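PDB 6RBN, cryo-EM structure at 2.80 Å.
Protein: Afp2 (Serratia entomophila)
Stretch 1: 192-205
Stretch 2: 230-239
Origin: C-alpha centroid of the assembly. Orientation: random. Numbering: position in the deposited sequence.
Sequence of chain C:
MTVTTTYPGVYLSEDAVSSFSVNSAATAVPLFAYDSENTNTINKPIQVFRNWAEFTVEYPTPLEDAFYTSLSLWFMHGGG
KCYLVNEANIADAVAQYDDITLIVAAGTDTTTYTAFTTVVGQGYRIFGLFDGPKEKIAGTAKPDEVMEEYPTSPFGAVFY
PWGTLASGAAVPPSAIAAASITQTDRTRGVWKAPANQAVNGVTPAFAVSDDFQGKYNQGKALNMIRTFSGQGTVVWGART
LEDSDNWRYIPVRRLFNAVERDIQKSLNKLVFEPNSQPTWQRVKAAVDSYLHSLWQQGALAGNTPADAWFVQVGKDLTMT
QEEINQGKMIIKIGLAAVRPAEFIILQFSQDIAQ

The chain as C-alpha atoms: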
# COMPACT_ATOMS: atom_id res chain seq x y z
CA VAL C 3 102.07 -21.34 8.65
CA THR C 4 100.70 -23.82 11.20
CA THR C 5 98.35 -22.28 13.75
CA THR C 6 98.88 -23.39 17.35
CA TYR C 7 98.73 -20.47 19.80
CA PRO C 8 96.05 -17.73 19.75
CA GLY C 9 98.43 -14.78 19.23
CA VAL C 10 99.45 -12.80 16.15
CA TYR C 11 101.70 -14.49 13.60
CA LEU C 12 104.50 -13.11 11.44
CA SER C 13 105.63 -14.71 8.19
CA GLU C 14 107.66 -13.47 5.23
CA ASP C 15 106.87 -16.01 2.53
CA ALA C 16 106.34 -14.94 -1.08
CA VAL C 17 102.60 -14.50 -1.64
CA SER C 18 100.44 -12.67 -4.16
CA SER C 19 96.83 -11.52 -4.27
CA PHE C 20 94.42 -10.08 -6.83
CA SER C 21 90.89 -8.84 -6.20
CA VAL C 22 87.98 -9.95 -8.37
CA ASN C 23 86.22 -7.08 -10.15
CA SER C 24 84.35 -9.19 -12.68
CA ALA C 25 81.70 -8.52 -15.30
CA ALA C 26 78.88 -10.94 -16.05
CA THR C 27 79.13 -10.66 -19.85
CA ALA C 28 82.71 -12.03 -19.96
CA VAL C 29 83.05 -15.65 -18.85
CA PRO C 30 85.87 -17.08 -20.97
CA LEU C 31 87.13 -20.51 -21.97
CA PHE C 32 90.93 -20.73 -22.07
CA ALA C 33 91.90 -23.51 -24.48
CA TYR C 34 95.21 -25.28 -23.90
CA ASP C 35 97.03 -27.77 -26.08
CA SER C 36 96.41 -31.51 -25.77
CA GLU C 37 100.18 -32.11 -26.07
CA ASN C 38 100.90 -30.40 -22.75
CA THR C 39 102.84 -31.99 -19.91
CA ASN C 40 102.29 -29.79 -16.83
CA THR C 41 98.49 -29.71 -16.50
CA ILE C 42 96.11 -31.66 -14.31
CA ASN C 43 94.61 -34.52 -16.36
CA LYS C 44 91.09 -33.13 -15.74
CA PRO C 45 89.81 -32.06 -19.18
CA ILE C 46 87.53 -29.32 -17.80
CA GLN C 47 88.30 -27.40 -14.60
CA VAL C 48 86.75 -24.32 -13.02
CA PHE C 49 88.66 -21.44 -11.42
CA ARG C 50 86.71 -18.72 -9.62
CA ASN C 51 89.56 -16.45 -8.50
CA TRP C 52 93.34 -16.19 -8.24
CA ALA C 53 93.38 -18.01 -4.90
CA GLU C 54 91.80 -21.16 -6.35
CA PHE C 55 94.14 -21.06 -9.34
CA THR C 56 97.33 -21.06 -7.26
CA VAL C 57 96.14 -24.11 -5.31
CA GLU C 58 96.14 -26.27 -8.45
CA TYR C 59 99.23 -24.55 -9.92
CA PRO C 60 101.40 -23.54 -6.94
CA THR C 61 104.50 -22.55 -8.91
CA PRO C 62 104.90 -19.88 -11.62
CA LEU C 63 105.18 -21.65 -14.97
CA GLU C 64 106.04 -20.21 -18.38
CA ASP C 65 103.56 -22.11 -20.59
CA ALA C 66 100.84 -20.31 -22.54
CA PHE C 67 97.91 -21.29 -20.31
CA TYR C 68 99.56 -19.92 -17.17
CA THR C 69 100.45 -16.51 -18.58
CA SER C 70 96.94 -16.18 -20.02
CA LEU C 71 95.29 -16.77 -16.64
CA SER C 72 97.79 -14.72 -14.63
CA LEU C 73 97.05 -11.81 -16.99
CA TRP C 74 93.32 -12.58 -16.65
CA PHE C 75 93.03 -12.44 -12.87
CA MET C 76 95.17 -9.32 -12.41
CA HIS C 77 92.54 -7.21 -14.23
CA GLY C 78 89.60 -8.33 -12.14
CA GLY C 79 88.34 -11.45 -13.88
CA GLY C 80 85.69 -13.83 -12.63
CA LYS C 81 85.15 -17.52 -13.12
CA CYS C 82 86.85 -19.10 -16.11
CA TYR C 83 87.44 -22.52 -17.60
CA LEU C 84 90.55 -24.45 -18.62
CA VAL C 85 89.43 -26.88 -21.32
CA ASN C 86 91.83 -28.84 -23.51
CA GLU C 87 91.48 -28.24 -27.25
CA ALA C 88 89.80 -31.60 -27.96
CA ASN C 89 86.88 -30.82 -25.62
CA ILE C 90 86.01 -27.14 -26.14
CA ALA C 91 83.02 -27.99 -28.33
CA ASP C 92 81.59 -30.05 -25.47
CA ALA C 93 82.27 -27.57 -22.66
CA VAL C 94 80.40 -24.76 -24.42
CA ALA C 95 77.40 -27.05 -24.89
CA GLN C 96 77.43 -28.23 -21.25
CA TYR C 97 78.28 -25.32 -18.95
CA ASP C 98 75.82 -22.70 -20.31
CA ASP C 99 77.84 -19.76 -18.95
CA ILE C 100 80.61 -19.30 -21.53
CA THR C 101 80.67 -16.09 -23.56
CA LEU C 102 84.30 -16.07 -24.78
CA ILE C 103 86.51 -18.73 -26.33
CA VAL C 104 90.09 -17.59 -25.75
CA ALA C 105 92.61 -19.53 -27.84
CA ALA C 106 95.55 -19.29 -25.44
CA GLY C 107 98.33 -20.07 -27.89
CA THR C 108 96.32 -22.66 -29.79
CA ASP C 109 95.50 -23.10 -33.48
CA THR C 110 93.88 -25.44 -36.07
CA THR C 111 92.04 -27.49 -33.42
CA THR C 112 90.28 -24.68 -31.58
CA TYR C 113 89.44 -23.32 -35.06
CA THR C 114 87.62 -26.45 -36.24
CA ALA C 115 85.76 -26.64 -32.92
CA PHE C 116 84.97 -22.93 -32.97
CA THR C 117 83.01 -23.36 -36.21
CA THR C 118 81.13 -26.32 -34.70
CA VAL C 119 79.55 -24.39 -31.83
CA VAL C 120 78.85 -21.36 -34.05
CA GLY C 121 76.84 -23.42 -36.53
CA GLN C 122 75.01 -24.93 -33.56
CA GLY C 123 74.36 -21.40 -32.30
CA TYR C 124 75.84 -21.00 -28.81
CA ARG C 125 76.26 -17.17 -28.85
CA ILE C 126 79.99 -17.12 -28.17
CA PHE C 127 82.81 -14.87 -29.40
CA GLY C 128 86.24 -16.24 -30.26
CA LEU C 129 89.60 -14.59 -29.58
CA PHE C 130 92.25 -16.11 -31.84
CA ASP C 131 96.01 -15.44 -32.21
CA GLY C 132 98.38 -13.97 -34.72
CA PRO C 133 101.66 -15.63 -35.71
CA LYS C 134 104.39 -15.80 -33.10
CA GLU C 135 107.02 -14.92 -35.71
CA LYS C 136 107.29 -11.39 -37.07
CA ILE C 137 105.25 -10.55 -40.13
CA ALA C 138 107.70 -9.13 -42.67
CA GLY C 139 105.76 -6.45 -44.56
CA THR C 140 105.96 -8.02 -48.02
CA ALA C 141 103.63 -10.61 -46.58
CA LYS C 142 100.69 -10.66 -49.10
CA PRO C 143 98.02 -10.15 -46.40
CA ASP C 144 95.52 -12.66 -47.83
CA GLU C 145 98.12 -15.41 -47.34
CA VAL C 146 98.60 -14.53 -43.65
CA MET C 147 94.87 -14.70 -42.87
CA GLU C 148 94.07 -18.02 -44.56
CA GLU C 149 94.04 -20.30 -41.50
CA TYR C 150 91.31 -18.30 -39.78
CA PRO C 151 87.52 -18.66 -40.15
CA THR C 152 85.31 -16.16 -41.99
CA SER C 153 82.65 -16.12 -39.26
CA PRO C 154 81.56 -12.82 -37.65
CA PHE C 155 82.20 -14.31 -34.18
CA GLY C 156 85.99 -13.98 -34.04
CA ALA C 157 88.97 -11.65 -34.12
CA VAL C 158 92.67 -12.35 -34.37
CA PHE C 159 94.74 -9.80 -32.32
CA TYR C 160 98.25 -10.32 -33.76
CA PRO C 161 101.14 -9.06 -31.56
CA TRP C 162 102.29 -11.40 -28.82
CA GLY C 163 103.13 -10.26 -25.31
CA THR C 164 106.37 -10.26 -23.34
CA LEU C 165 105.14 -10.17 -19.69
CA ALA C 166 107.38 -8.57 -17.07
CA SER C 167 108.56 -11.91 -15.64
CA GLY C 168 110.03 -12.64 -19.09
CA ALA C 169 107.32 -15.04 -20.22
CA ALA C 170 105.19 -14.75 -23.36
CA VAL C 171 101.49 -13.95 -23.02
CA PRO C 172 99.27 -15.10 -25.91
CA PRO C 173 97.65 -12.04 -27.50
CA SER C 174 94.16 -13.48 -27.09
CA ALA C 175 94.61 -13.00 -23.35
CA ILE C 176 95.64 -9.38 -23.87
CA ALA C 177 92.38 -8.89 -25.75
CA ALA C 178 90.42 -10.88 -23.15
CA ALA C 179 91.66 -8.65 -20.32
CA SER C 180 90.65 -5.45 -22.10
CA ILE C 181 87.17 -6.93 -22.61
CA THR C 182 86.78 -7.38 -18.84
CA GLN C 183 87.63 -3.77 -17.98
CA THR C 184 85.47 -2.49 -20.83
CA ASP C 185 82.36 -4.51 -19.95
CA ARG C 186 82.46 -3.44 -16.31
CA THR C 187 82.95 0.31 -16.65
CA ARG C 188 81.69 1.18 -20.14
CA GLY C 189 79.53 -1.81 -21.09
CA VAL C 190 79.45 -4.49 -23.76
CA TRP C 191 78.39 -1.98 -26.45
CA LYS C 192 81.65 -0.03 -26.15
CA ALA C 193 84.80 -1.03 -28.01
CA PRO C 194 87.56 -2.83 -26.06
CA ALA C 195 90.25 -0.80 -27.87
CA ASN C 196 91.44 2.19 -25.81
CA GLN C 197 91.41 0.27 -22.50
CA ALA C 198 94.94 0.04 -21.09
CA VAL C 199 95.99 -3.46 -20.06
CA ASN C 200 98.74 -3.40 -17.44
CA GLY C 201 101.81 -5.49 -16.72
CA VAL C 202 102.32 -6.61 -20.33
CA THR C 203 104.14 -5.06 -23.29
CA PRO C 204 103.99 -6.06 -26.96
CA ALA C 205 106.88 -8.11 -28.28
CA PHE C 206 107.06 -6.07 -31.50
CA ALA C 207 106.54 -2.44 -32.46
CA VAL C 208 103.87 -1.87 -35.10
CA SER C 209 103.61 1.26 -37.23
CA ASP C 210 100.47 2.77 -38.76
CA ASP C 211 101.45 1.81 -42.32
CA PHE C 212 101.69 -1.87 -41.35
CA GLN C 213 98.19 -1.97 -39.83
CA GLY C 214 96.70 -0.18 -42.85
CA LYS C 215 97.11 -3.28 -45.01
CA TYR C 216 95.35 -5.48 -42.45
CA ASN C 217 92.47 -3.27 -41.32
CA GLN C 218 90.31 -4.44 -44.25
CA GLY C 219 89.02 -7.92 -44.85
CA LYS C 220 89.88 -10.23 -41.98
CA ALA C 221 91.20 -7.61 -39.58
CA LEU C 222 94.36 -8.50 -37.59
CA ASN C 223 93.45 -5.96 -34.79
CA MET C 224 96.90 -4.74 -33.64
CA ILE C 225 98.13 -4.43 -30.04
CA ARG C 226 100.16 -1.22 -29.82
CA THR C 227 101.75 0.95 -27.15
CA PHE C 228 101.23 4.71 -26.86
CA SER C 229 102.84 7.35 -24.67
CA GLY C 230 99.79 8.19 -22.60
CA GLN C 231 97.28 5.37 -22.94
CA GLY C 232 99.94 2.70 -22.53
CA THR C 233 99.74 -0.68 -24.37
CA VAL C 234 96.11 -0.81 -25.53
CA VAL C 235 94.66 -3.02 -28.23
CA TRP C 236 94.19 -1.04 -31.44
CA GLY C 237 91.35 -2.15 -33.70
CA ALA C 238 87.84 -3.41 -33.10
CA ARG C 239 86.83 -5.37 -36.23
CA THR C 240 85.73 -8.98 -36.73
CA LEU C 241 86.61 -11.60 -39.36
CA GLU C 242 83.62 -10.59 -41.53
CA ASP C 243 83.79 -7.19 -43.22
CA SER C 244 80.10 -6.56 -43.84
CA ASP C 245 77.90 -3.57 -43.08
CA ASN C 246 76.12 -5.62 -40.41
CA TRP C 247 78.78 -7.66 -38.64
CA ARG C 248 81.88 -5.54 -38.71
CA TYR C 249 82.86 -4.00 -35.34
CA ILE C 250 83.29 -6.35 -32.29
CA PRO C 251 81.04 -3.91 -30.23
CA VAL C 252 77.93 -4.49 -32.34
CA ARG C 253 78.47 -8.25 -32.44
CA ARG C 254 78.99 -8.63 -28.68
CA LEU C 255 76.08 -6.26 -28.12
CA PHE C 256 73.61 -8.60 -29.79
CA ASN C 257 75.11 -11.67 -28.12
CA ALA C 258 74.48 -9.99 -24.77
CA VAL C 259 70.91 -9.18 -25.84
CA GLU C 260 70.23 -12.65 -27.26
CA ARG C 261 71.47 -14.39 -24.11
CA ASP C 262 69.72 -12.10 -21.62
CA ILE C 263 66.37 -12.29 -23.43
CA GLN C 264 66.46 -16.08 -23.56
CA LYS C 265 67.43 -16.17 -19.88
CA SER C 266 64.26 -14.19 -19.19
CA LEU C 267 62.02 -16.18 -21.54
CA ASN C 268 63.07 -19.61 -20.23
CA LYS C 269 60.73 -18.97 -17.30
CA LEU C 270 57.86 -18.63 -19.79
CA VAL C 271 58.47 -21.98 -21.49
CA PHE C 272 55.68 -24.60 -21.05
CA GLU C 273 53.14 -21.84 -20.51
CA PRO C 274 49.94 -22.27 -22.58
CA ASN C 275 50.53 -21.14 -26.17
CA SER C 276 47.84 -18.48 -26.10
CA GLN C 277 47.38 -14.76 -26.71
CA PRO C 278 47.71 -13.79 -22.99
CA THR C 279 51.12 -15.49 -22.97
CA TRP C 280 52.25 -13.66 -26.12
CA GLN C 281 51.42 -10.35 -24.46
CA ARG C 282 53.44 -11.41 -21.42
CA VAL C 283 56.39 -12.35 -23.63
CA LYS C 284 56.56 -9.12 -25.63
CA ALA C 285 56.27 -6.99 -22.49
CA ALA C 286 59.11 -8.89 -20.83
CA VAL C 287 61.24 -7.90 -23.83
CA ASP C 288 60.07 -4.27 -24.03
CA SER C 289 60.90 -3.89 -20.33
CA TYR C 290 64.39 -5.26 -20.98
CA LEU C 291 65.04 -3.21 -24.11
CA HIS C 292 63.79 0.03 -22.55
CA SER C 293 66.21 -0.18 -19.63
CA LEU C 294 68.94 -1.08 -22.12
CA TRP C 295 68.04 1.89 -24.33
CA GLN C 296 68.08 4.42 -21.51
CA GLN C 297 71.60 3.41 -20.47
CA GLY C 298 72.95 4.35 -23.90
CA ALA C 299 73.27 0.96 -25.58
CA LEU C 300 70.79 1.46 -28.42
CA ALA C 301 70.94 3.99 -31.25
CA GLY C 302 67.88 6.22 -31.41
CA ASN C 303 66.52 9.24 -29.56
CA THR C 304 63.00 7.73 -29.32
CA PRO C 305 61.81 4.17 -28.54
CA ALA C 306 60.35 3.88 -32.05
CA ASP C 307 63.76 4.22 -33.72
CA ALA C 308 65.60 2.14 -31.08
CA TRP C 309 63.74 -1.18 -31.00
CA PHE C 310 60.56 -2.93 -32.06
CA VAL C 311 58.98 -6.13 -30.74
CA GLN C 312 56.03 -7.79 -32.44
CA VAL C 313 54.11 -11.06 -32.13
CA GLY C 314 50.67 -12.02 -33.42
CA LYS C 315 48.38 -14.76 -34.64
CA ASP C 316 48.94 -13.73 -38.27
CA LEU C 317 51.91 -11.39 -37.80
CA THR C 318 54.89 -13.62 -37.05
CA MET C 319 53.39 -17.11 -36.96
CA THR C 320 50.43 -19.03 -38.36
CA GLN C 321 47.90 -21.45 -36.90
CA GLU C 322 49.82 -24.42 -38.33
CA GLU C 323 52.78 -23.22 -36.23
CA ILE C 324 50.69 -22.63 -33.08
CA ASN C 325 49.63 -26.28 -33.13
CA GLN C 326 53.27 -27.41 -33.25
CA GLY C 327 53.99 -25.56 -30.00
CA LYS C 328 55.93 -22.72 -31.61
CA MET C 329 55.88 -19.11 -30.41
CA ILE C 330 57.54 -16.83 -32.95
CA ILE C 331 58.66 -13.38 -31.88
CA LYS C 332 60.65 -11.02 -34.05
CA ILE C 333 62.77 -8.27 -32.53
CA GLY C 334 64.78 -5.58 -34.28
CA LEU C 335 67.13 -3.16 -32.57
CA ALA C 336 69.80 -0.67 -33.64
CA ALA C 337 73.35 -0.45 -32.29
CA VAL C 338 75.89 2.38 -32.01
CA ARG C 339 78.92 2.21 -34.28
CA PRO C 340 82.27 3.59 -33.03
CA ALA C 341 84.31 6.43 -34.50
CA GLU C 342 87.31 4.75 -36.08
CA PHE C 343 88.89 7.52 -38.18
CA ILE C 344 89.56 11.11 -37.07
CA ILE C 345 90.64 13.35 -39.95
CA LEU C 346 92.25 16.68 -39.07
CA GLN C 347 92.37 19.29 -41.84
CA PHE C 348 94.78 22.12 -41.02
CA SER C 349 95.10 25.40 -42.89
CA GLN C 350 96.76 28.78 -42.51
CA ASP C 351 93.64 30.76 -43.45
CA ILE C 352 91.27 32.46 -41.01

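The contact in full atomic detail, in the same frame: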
# COMPACT_ATOMS: atom_id res chain seq x y z
N LYS C 192 80.52 -0.91 -25.92
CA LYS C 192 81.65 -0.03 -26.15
C LYS C 192 82.86 -0.86 -26.57
O LYS C 192 83.00 -2.02 -26.15
CB LYS C 192 81.95 0.81 -24.89
CG LYS C 192 82.89 1.99 -25.10
CD LYS C 192 84.30 1.68 -24.67
CE LYS C 192 85.21 2.87 -24.85
NZ LYS C 192 85.37 3.19 -26.29
N ALA C 193 83.70 -0.28 -27.41
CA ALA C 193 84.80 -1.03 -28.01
C ALA C 193 85.90 -1.31 -26.98
O ALA C 193 86.25 -0.43 -26.20
CB ALA C 193 85.39 -0.26 -29.19
N PRO C 194 86.47 -2.51 -26.99
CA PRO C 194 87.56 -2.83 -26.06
C PRO C 194 88.91 -2.22 -26.41
O PRO C 194 89.91 -2.65 -25.84
CB PRO C 194 87.64 -4.36 -26.15
CG PRO C 194 86.33 -4.79 -26.70
CD PRO C 194 85.94 -3.72 -27.64
N ALA C 195 88.98 -1.24 -27.31
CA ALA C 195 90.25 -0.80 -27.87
C ALA C 195 91.07 0.05 -26.90
O ALA C 195 92.10 -0.41 -26.41
CB ALA C 195 90.00 -0.02 -29.16
N ASN C 196 90.61 1.25 -26.55
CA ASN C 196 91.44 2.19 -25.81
C ASN C 196 91.56 1.87 -24.32
O ASN C 196 91.98 2.74 -23.56
CB ASN C 196 90.93 3.61 -25.99
CG ASN C 196 91.34 4.21 -27.31
OD1 ASN C 196 92.48 4.06 -27.74
ND2 ASN C 196 90.41 4.88 -27.97
N GLN C 197 91.19 0.68 -23.88
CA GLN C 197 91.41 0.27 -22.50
C GLN C 197 92.85 -0.18 -22.35
O GLN C 197 93.35 -0.98 -23.15
CB GLN C 197 90.45 -0.85 -22.11
CG GLN C 197 90.56 -1.24 -20.67
CD GLN C 197 90.11 -0.14 -19.75
OE1 GLN C 197 89.11 0.54 -20.00
NE2 GLN C 197 90.84 0.06 -18.66
N ALA C 198 93.52 0.32 -21.31
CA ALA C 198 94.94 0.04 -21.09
C ALA C 198 95.07 -1.21 -20.24
O ALA C 198 94.66 -1.23 -19.07
CB ALA C 198 95.62 1.23 -20.42
N VAL C 199 95.65 -2.26 -20.81
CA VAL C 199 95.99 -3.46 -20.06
C VAL C 199 97.38 -3.25 -19.46
O VAL C 199 98.26 -2.63 -20.06
CB VAL C 199 95.89 -4.72 -20.97
CG1 VAL C 199 96.86 -4.68 -22.12
CG2 VAL C 199 96.06 -5.99 -20.18
N ASN C 200 97.56 -3.71 -18.22
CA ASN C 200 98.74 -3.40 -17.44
C ASN C 200 99.59 -4.64 -17.23
O ASN C 200 99.10 -5.77 -17.25
CB ASN C 200 98.37 -2.81 -16.08
CG ASN C 200 97.81 -1.41 -16.19
OD1 ASN C 200 98.33 -0.59 -16.95
ND2 ASN C 200 96.75 -1.13 -15.45
N GLY C 201 100.89 -4.42 -17.02
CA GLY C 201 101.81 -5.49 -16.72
C GLY C 201 102.34 -6.24 -17.92
O GLY C 201 103.19 -7.12 -17.75
N VAL C 202 101.89 -5.91 -19.13
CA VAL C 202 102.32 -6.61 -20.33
C VAL C 202 102.73 -5.56 -21.35
O VAL C 202 102.24 -4.43 -21.33
CB VAL C 202 101.20 -7.56 -20.86
CG1 VAL C 202 100.01 -6.78 -21.40
CG2 VAL C 202 101.73 -8.56 -21.88
N THR C 203 103.69 -5.90 -22.20
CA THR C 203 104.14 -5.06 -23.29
C THR C 203 104.13 -5.90 -24.56
O THR C 203 104.27 -7.12 -24.48
CB THR C 203 105.55 -4.49 -23.04
OG1 THR C 203 106.47 -5.56 -22.81
CG2 THR C 203 105.56 -3.54 -21.85
N PRO C 204 103.91 -5.29 -25.72
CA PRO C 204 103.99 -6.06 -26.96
C PRO C 204 105.42 -6.46 -27.28
O PRO C 204 106.37 -5.75 -26.96
CB PRO C 204 103.43 -5.10 -28.02
CG PRO C 204 103.63 -3.76 -27.45
CD PRO C 204 103.46 -3.91 -25.97
N ALA C 205 105.56 -7.62 -27.91
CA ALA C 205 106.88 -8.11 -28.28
C ALA C 205 107.48 -7.30 -29.42
O ALA C 205 108.70 -7.13 -29.49
CB ALA C 205 106.81 -9.58 -28.66
N GLY C 230 101.12 7.79 -23.01
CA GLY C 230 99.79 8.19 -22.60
C GLY C 230 98.97 6.98 -22.25
O GLY C 230 99.22 6.35 -21.21
N GLN C 231 97.99 6.63 -23.08
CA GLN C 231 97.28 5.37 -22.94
C GLN C 231 98.25 4.25 -23.30
O GLN C 231 98.44 3.93 -24.47
CB GLN C 231 96.06 5.34 -23.85
CG GLN C 231 94.97 6.34 -23.51
CD GLN C 231 94.32 6.06 -22.17
OE1 GLN C 231 94.50 6.81 -21.21
NE2 GLN C 231 93.56 4.98 -22.10
N GLY C 232 98.87 3.65 -22.28
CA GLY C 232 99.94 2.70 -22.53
C GLY C 232 99.41 1.32 -22.84
O GLY C 232 98.54 0.80 -22.12
N THR C 233 99.96 0.70 -23.89
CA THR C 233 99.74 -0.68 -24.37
C THR C 233 98.26 -1.10 -24.38
O THR C 233 97.80 -1.94 -23.61
CB THR C 233 100.65 -1.72 -23.67
OG1 THR C 233 100.36 -3.03 -24.18
CG2 THR C 233 100.63 -1.73 -22.13
N VAL C 234 97.51 -0.47 -25.28
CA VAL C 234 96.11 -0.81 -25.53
C VAL C 234 96.03 -1.74 -26.73
O VAL C 234 97.01 -1.92 -27.45
CB VAL C 234 95.29 0.47 -25.77
CG1 VAL C 234 95.37 1.38 -24.58
CG2 VAL C 234 95.78 1.18 -27.01
N VAL C 235 94.88 -2.36 -26.95
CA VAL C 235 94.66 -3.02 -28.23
C VAL C 235 94.11 -1.98 -29.21
O VAL C 235 93.43 -1.03 -28.81
CB VAL C 235 93.73 -4.25 -28.11
CG1 VAL C 235 94.32 -5.26 -27.15
CG2 VAL C 235 92.36 -3.87 -27.67
N TRP C 236 94.45 -2.11 -30.48
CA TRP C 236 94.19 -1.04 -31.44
C TRP C 236 93.49 -1.63 -32.65
O TRP C 236 94.13 -2.17 -33.55
CB TRP C 236 95.49 -0.34 -31.82
CG TRP C 236 95.31 0.96 -32.52
CD1 TRP C 236 95.49 1.20 -33.85
CD2 TRP C 236 94.90 2.20 -31.94
NE1 TRP C 236 95.24 2.52 -34.13
CE2 TRP C 236 94.87 3.15 -32.97
CE3 TRP C 236 94.57 2.59 -30.64
CZ2 TRP C 236 94.51 4.47 -32.74
CZ3 TRP C 236 94.21 3.90 -30.42
CH2 TRP C 236 94.19 4.83 -31.47
N GLY C 237 92.17 -1.54 -32.66
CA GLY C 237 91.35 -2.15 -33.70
C GLY C 237 90.19 -2.86 -33.03
O GLY C 237 90.32 -3.43 -31.95
N ALA C 238 89.03 -2.82 -33.69
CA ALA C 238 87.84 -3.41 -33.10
C ALA C 238 86.99 -4.16 -34.11
O ALA C 238 85.77 -4.24 -33.93
CB ALA C 238 86.99 -2.34 -32.42
N ARG C 239 87.58 -4.72 -35.16
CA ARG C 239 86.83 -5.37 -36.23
C ARG C 239 86.85 -6.89 -36.08
O ARG C 239 87.69 -7.47 -35.40
CB ARG C 239 87.42 -4.97 -37.58
CG ARG C 239 87.08 -3.57 -38.03
CD ARG C 239 87.95 -3.18 -39.19
NE ARG C 239 87.68 -1.83 -39.68
CZ ARG C 239 87.05 -1.56 -40.82
NH1 ARG C 239 86.67 -2.55 -41.61
NH2 ARG C 239 86.83 -0.31 -41.18

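Residues 192-205 follow an irregular course, without helix or strand, beside residues 230-239, and the two segments bury 619 Å² between them, mostly through small side chains packed against backbone. Gly-230 lies beyond the contact; its backbone angles (122°/-109°) would press a CB against the preceding carbonyl oxygen, which suits glycine. Gln-231 supplies a hydrogen bond across the interface. Its CA-to-CB bond points toward the other segment, and with chi1 and chi2 both m Gln-231 NE2 donates to Asn-196 O at 3.1 Å, satisfying a carbonyl in a stretch without regular secondary structure. At Gly-232 the contact passes to the main chain, where Gly-232 O lies 3.4 Å from Ala-198 CB.

Thr-233 loses the most area to the contact, 92 Å². Its t rotamer places Thr-233 CG2 3.2 Å from Val-202 O and Thr-233 OG1 3.7 Å from Pro-204 CD, while Thr-233 O approaches Val-199 CG1 at 3.3 Å. One short branched side chain thus reaches the later part of the first segment.

Val-234 and Val-235, both buried and both m, lie in strand. Val-234 CG1 packs 4.2 Å from Ala-198 CB and 3.4 Å from Gln-197 O; Ala-198 CA lies 4.7 Å from Val-234 CA. Val-235 CG2 lies 3.3 Å from Pro-194 O. The backbone here is not ideally paired: Ala-195 O and Val-235 O, both acceptors, stand only 2.8 Å apart.

The CA-to-CB bond of Trp-236 points away, yet its indole returns to the contact, and Asn-196 OD1 meets the ring edge 3.2 Å from Trp-236 CZ3. Gly-237 adopts angles (134°/144°) that favour glycine. Beyond it, Ala-238 CB meets Ala-193 CB at 4.2 Å, a small apolar contact before Arg-239 leaves the interface.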